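Long-range contacts in oligogalacturonate lyase (Vibrio parahaemolyticus RIMD 2210633, PDB 3C5M), which probably cleaves short pectin-derived oligogalacturonates as a manganese-binding lyase with a seven-bladed beta-propeller fold: residues P283-H287 against G299-D303; A332-C336 against D381-K387. One frame throughout, in Å; residues are numbered along the deposited sequence.

How the contacts relate
Both contacts involve the blade formed by strands 285-290, 296-301, 321-326 and 334-337 of the beta-propeller. Contact 1 pairs its first two strands. There His287 is one of four protein ligands of manganese, with Gln350, His353 and His355. Contact 2 uses the opposite edge strand, 334-337, and joins it to the chain end that follows strand 376-381 of another blade. It lies away from the metal site. The centres of the two contacts are about 16 Å apart. They still touch, with Pro283 CG packing 4.1 Å from Ala332 CB. Contact 1 thus concerns the metal shell, and contact 2 the junction between blades.

Contact 1 of 2, residues P283-H287 against G299-D303; sequences PPCSH and GDGCD. With MN (manganese (II) ion), chain D.
His287 and Asp300 meet beside the manganese site. The carboxylate of Asp300 approaches the ring obliquely, with the two planes 70° apart. Its OD2 lies 2.8 Å from His287 ND1. This hydrogen bond is weak, because the N-H...O angle is only 120°. On the metal side of the ring, His287 NE2 binds manganese at 2.0 Å, and a water also binds the manganese, at 2.3 Å. With CG anti to its own carbonyl carbon (chi1 -44°), the His287 ring can reach both partners. Asp300 OD2 also accepts a hydrogen bond from the backbone N of His355, another metal ligand.

Away from the metal, the two strands of the hairpin pair antiparallel. Cys285 and Gly301 form a non-hydrogen-bonded pair, with CA atoms 4.4 Å apart. Weak backbone bonds on this hairpin run from Cys302 N to Pro284 O and from Asp300 N to His287 O. Cys285 SG rests over the backbone of the facing strand, 3.7 Å from Gly299 C. It also packs on Tyr323 of the next strand. Farther along, Cys302 SG comes 3.3 Å from Ser286 OG.

Asp300 is thus a second-shell residue. Its carboxylate links two metal ligands, may help to orient the His287 ring, and might make that ring a better donor to manganese.

Contact 2 of 2, residues A332-C336 against D381-K387; sequences AQKLC and DVPESYK
Leu335, Lys387 and Gln333 bury the most surface here. Leu335 reaches across from the edge strand with CG anti to its backbone N (chi1 -151°). Its two methyl groups then divide the work. CD1 meets CG2 of Val382 at 3.8 Å, and the two side chains cross at about a right angle. CD2 lies against Asp381 O. Val21, Val365 and Ala380 also pack on Leu335.

Lys387, the last modelled residue, takes part through its backbone. Its carbonyl O receives a CA-H...O contact from Leu335 CA, 3.1 Å away with an angle of 163° at the hydrogen. The Gln333 side chain runs out fully extended alongside the chain end. Its amide NE2 gives a weak hydrogen bond to Ser385 O, at 3.5 Å. NE2 is nearer to Tyr386 O, but the angle there is too poor for a bond. The type I turn from Pro383 to Tyr386 is closed by Tyr386 N to Pro383 O at 2.7 Å, and brings the chain back towards Gln333.

Leu335 therefore fills the junction of two propeller blades, with one methyl on Val382 and its other atoms against backbone carbonyls. The one side-chain hydrogen bond across it, from Gln333, is weak.

Contact 1 of 2, residues P283-H287 against G299-D303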
ATOM      1  N   PRO A 283      -5.229 -13.651 -12.073  1.00 68.26           N
ATOM      2  CA  PRO A 283      -4.503 -13.399 -13.320  1.00 67.40           C
ATOM      3  C   PRO A 283      -3.062 -12.969 -13.012  1.00 69.95           C
ATOM      4  O   PRO A 283      -2.762 -12.518 -11.903  1.00 65.18           O
ATOM      5  CB  PRO A 283      -5.328 -12.302 -13.986  1.00 62.98           C
ATOM      6  CG  PRO A 283      -5.957 -11.592 -12.819  1.00 65.43           C
ATOM      7  CD  PRO A 283      -6.355 -12.717 -11.908  1.00 64.32           C
ATOM      8  N   PRO A 284      -2.152 -13.106 -13.988  1.00 72.37           N
ATOM      9  CA  PRO A 284      -0.748 -12.727 -13.786  1.00 72.17           C
ATOM     10  C   PRO A 284      -0.584 -11.277 -13.324  1.00 68.16           C
ATOM     11  O   PRO A 284      -0.358 -10.384 -14.145  1.00 70.56           O
ATOM     12  CB  PRO A 284      -0.137 -12.969 -15.164  1.00 77.24           C
ATOM     13  CG  PRO A 284      -1.286 -12.644 -16.092  1.00 75.92           C
ATOM     14  CD  PRO A 284      -2.426 -13.361 -15.414  1.00 71.29           C
ATOM     15  N   CYS A 285      -0.684 -11.043 -12.016  1.00 61.33           N
ATOM     16  CA  CYS A 285      -0.564  -9.688 -11.472  1.00 53.72           C
ATOM     17  C   CYS A 285       0.362  -9.559 -10.276  1.00 45.60           C
ATOM     18  O   CYS A 285       0.498 -10.490  -9.490  1.00 48.12           O
ATOM     19  CB  CYS A 285      -1.944  -9.155 -11.086  1.00 56.28           C
ATOM     20  SG  CYS A 285      -3.044  -8.877 -12.487  1.00 57.87           S
ATOM     21  N   SER A 286       0.981  -8.392 -10.127  1.00 41.94           N
ATOM     22  CA  SER A 286       1.904  -8.158  -9.018  1.00 41.75           C
ATOM     23  C   SER A 286       1.180  -7.848  -7.726  1.00 36.86           C
ATOM     24  O   SER A 286       1.229  -8.622  -6.779  1.00 41.48           O
ATOM     25  CB  SER A 286       2.848  -6.996  -9.330  1.00 38.13           C
ATOM     26  OG  SER A 286       3.698  -7.298 -10.419  1.00 48.81           O
ATOM     27  N   HIS A 287       0.507  -6.704  -7.693  1.00 42.65           N
ATOM     28  CA  HIS A 287      -0.210  -6.283  -6.497  1.00 40.26           C
ATOM     29  C   HIS A 287      -1.688  -6.574  -6.639  1.00 41.58           C
ATOM     30  O   HIS A 287      -2.175  -6.789  -7.747  1.00 43.82           O
ATOM     31  CB  HIS A 287      -0.022  -4.784  -6.252  1.00 34.76           C
ATOM     32  CG  HIS A 287       1.383  -4.311  -6.441  1.00 33.58           C
ATOM     33  ND1 HIS A 287       1.964  -4.198  -7.684  1.00 42.77           N
ATOM     34  CD2 HIS A 287       2.326  -3.927  -5.548  1.00 38.58           C
ATOM     35  CE1 HIS A 287       3.205  -3.765  -7.548  1.00 49.96           C
ATOM     36  NE2 HIS A 287       3.449  -3.594  -6.262  1.00 34.56           N
ATOM     37  N   GLY A 299      -5.988  -5.470 -10.220  1.00 38.10           N
ATOM     38  CA  GLY A 299      -4.665  -6.067 -10.271  1.00 44.26           C
ATOM     39  C   GLY A 299      -3.658  -5.472 -11.244  1.00 43.12           C
ATOM     40  O   GLY A 299      -3.997  -4.842 -12.240  1.00 40.39           O
ATOM     41  N   ASP A 300      -2.392  -5.727 -10.949  1.00 52.27           N
ATOM     42  CA  ASP A 300      -1.270  -5.229 -11.732  1.00 48.05           C
ATOM     43  C   ASP A 300      -0.672  -6.215 -12.714  1.00 48.60           C
ATOM     44  O   ASP A 300       0.141  -7.046 -12.319  1.00 59.40           O
ATOM     45  CB  ASP A 300      -0.152  -4.817 -10.790  1.00 52.53           C
ATOM     46  CG  ASP A 300      -0.017  -3.357 -10.690  1.00 44.10           C
ATOM     47  OD1 ASP A 300      -0.351  -2.696 -11.691  1.00 55.48           O
ATOM     48  OD2 ASP A 300       0.434  -2.882  -9.630  1.00 37.94           O
ATOM     49  N   GLY A 301      -1.037  -6.123 -13.985  1.00 52.48           N
ATOM     50  CA  GLY A 301      -0.461  -7.035 -14.959  1.00 44.68           C
ATOM     51  C   GLY A 301       1.048  -6.842 -15.040  1.00 41.15           C
ATOM     52  O   GLY A 301       1.532  -5.710 -15.070  1.00 36.20           O
ATOM     53  N   CYS A 302       1.801  -7.935 -15.080  1.00 42.66           N
ATOM     54  CA  CYS A 302       3.253  -7.836 -15.152  1.00 46.60           C
ATOM     55  C   CYS A 302       3.878  -8.913 -16.025  1.00 53.90           C
ATOM     56  O   CYS A 302       3.206  -9.510 -16.867  1.00 58.98           O
ATOM     57  CB  CYS A 302       3.842  -7.924 -13.755  1.00 50.96           C
ATOM     58  SG  CYS A 302       3.359  -9.435 -12.916  1.00 57.17           S
ATOM     59  N   ASP A 303       5.172  -9.155 -15.817  1.00 57.47           N
ATOM     60  CA  ASP A 303       5.919 -10.151 -16.585  1.00 59.66           C
ATOM     61  C   ASP A 303       5.863 -11.501 -15.897  1.00 64.62           C
ATOM     62  O   ASP A 303       5.963 -11.580 -14.673  1.00 69.26           O
ATOM     63  CB  ASP A 303       7.380  -9.730 -16.711  1.00 63.59           C
ATOM     64  CG  ASP A 303       7.542  -8.230 -16.809  1.00 74.10           C
ATOM     65  OD1 ASP A 303       6.937  -7.615 -17.712  1.00 71.07           O
ATOM     66  OD2 ASP A 303       8.277  -7.657 -15.977  1.00 86.66           O
TER
HETATM   67 MN    MN D 401       4.555  -2.288  -5.200  1.00 30.99          MN
HETATM   68  O   HOH W   1       5.832  -4.047  -4.582  1.00  6.75           O

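Contact 2 of 2, residues A332-C336 against D381-K387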
ATOM      1  N   ALA A 332     -12.254 -12.158 -13.979  1.00 53.91           N
ATOM      2  CA  ALA A 332     -11.291 -11.082 -14.145  1.00 55.62           C
ATOM      3  C   ALA A 332     -11.489 -10.473 -15.529  1.00 54.87           C
ATOM      4  O   ALA A 332     -11.828 -11.177 -16.474  1.00 61.06           O
ATOM      5  CB  ALA A 332      -9.873 -11.630 -14.003  1.00 48.32           C
ATOM      6  N   GLN A 333     -11.277  -9.171 -15.659  1.00 54.36           N
ATOM      7  CA  GLN A 333     -11.449  -8.528 -16.955  1.00 49.05           C
ATOM      8  C   GLN A 333     -10.437  -7.400 -17.135  1.00 45.60           C
ATOM      9  O   GLN A 333     -10.126  -6.683 -16.182  1.00 51.34           O
ATOM     10  CB  GLN A 333     -12.873  -7.989 -17.059  1.00 55.93           C
ATOM     11  CG  GLN A 333     -13.270  -7.496 -18.440  1.00 65.30           C
ATOM     12  CD  GLN A 333     -14.771  -7.218 -18.549  1.00 68.26           C
ATOM     13  OE1 GLN A 333     -15.268  -6.796 -19.596  1.00 71.15           O
ATOM     14  NE2 GLN A 333     -15.495  -7.456 -17.461  1.00 66.47           N
ATOM     15  N   LYS A 334      -9.914  -7.247 -18.347  1.00 31.42           N
ATOM     16  CA  LYS A 334      -8.943  -6.191 -18.608  1.00 30.95           C
ATOM     17  C   LYS A 334      -9.633  -4.844 -18.620  1.00 31.99           C
ATOM     18  O   LYS A 334     -10.546  -4.638 -19.406  1.00 27.61           O
ATOM     19  CB  LYS A 334      -8.250  -6.402 -19.951  1.00 38.14           C
ATOM     20  CG  LYS A 334      -7.332  -7.612 -20.016  1.00 48.65           C
ATOM     21  CD  LYS A 334      -6.510  -7.577 -21.303  1.00 49.41           C
ATOM     22  CE  LYS A 334      -5.538  -8.749 -21.411  1.00 56.20           C
ATOM     23  NZ  LYS A 334      -6.205 -10.089 -21.507  1.00 62.37           N
ATOM     24  N   LEU A 335      -9.197  -3.928 -17.755  1.00 35.44           N
ATOM     25  CA  LEU A 335      -9.809  -2.592 -17.675  1.00 44.07           C
ATOM     26  C   LEU A 335      -9.232  -1.718 -18.772  1.00 44.05           C
ATOM     27  O   LEU A 335      -9.909  -1.329 -19.718  1.00 46.60           O
ATOM     28  CB  LEU A 335      -9.519  -1.925 -16.320  1.00 49.77           C
ATOM     29  CG  LEU A 335     -10.541  -0.926 -15.751  1.00 51.74           C
ATOM     30  CD1 LEU A 335      -9.866  -0.036 -14.713  1.00 35.32           C
ATOM     31  CD2 LEU A 335     -11.137  -0.088 -16.860  1.00 55.22           C
ATOM     32  N   CYS A 336      -7.961  -1.394 -18.620  1.00 45.99           N
ATOM     33  CA  CYS A 336      -7.283  -0.579 -19.596  1.00 40.55           C
ATOM     34  C   CYS A 336      -5.862  -1.056 -19.531  1.00 38.12           C
ATOM     35  O   CYS A 336      -5.586  -2.142 -19.017  1.00 35.00           O
ATOM     36  CB  CYS A 336      -7.367   0.909 -19.243  1.00 38.74           C
ATOM     37  SG  CYS A 336      -6.430   1.384 -17.780  1.00 41.00           S
ATOM     38  N   ASP A 381     -11.251   5.196 -15.910  1.00 47.37           N
ATOM     39  CA  ASP A 381     -12.681   5.067 -15.662  1.00 47.27           C
ATOM     40  C   ASP A 381     -13.009   3.593 -15.533  1.00 40.79           C
ATOM     41  O   ASP A 381     -12.250   2.752 -15.997  1.00 41.68           O
ATOM     42  CB  ASP A 381     -13.478   5.685 -16.816  1.00 52.33           C
ATOM     43  CG  ASP A 381     -13.706   7.185 -16.635  1.00 65.70           C
ATOM     44  OD1 ASP A 381     -12.751   7.914 -16.246  1.00 68.01           O
ATOM     45  OD2 ASP A 381     -14.844   7.642 -16.894  1.00 65.28           O
ATOM     46  N   VAL A 382     -14.121   3.278 -14.883  1.00 37.64           N
ATOM     47  CA  VAL A 382     -14.530   1.886 -14.730  1.00 48.45           C
ATOM     48  C   VAL A 382     -16.010   1.756 -15.022  1.00 50.38           C
ATOM     49  O   VAL A 382     -16.843   1.860 -14.122  1.00 56.95           O
ATOM     50  CB  VAL A 382     -14.269   1.346 -13.305  1.00 39.22           C
ATOM     51  CG1 VAL A 382     -14.691  -0.110 -13.220  1.00 32.12           C
ATOM     52  CG2 VAL A 382     -12.806   1.493 -12.957  1.00 38.37           C
ATOM     53  N   PRO A 383     -16.356   1.520 -16.292  1.00 50.67           N
ATOM     54  CA  PRO A 383     -17.746   1.371 -16.723  1.00 55.83           C
ATOM     55  C   PRO A 383     -18.516   0.327 -15.915  1.00 59.87           C
ATOM     56  O   PRO A 383     -17.922  -0.532 -15.268  1.00 58.57           O
ATOM     57  CB  PRO A 383     -17.607   1.000 -18.198  1.00 57.67           C
ATOM     58  CG  PRO A 383     -16.272   0.333 -18.255  1.00 59.14           C
ATOM     59  CD  PRO A 383     -15.432   1.221 -17.396  1.00 47.34           C
ATOM     60  N   GLU A 384     -19.842   0.411 -15.951  1.00 61.74           N
ATOM     61  CA  GLU A 384     -20.673  -0.514 -15.202  1.00 67.34           C
ATOM     62  C   GLU A 384     -20.468  -1.964 -15.606  1.00 69.72           C
ATOM     63  O   GLU A 384     -20.643  -2.873 -14.794  1.00 81.64           O
ATOM     64  CB  GLU A 384     -22.141  -0.122 -15.333  1.00 74.08           C
ATOM     65  CG  GLU A 384     -22.460   1.251 -14.715  1.00 85.71           C
ATOM     66  CD  GLU A 384     -22.021   1.369 -13.250  1.00 89.65           C
ATOM     67  OE1 GLU A 384     -22.400   0.491 -12.434  1.00 89.37           O
ATOM     68  OE2 GLU A 384     -21.304   2.346 -12.924  1.00 83.15           O
ATOM     69  N   SER A 385     -20.088  -2.189 -16.855  1.00 64.52           N
ATOM     70  CA  SER A 385     -19.840  -3.543 -17.328  1.00 61.37           C
ATOM     71  C   SER A 385     -18.466  -4.004 -16.851  1.00 64.75           C
ATOM     72  O   SER A 385     -18.041  -5.115 -17.157  1.00 64.24           O
ATOM     73  CB  SER A 385     -19.869  -3.562 -18.847  1.00 62.80           C
ATOM     74  OG  SER A 385     -18.909  -2.652 -19.354  1.00 47.52           O
ATOM     75  N   TYR A 386     -17.785  -3.135 -16.101  1.00 69.74           N
ATOM     76  CA  TYR A 386     -16.434  -3.378 -15.577  1.00 68.20           C
ATOM     77  C   TYR A 386     -15.469  -3.683 -16.720  1.00 71.05           C
ATOM     78  O   TYR A 386     -14.612  -4.556 -16.588  1.00 77.73           O
ATOM     79  CB  TYR A 386     -16.423  -4.548 -14.584  1.00 51.91           C
ATOM     80  CG  TYR A 386     -17.639  -4.624 -13.702  1.00 56.62           C
ATOM     81  CD1 TYR A 386     -18.077  -3.517 -12.973  1.00 60.36           C
ATOM     82  CD2 TYR A 386     -18.385  -5.792 -13.635  1.00 63.81           C
ATOM     83  CE1 TYR A 386     -19.239  -3.576 -12.208  1.00 55.90           C
ATOM     84  CE2 TYR A 386     -19.539  -5.864 -12.879  1.00 63.40           C
ATOM     85  CZ  TYR A 386     -19.964  -4.759 -12.173  1.00 62.54           C
ATOM     86  OH  TYR A 386     -21.132  -4.860 -11.456  1.00 64.53           O
ATOM     87  N   LYS A 387     -15.598  -2.962 -17.835  1.00 67.77           N
ATOM     88  CA  LYS A 387     -14.742  -3.205 -18.997  1.00 71.24           C
ATOM     89  C   LYS A 387     -13.257  -3.174 -18.693  1.00 66.59           C
ATOM     90  O   LYS A 387     -12.890  -3.129 -17.504  1.00 66.93           O
ATOM     91  CB  LYS A 387     -15.045  -2.215 -20.140  1.00 82.89           C
ATOM     92  CG  LYS A 387     -16.267  -2.588 -21.007  1.00 88.50           C
ATOM     93  CD  LYS A 387     -16.188  -1.993 -22.423  1.00 88.29           C
ATOM     94  CE  LYS A 387     -16.224  -0.468 -22.430  1.00 84.36           C
ATOM     95  NZ  LYS A 387     -17.531   0.054 -21.940  1.00 77.05           N
TER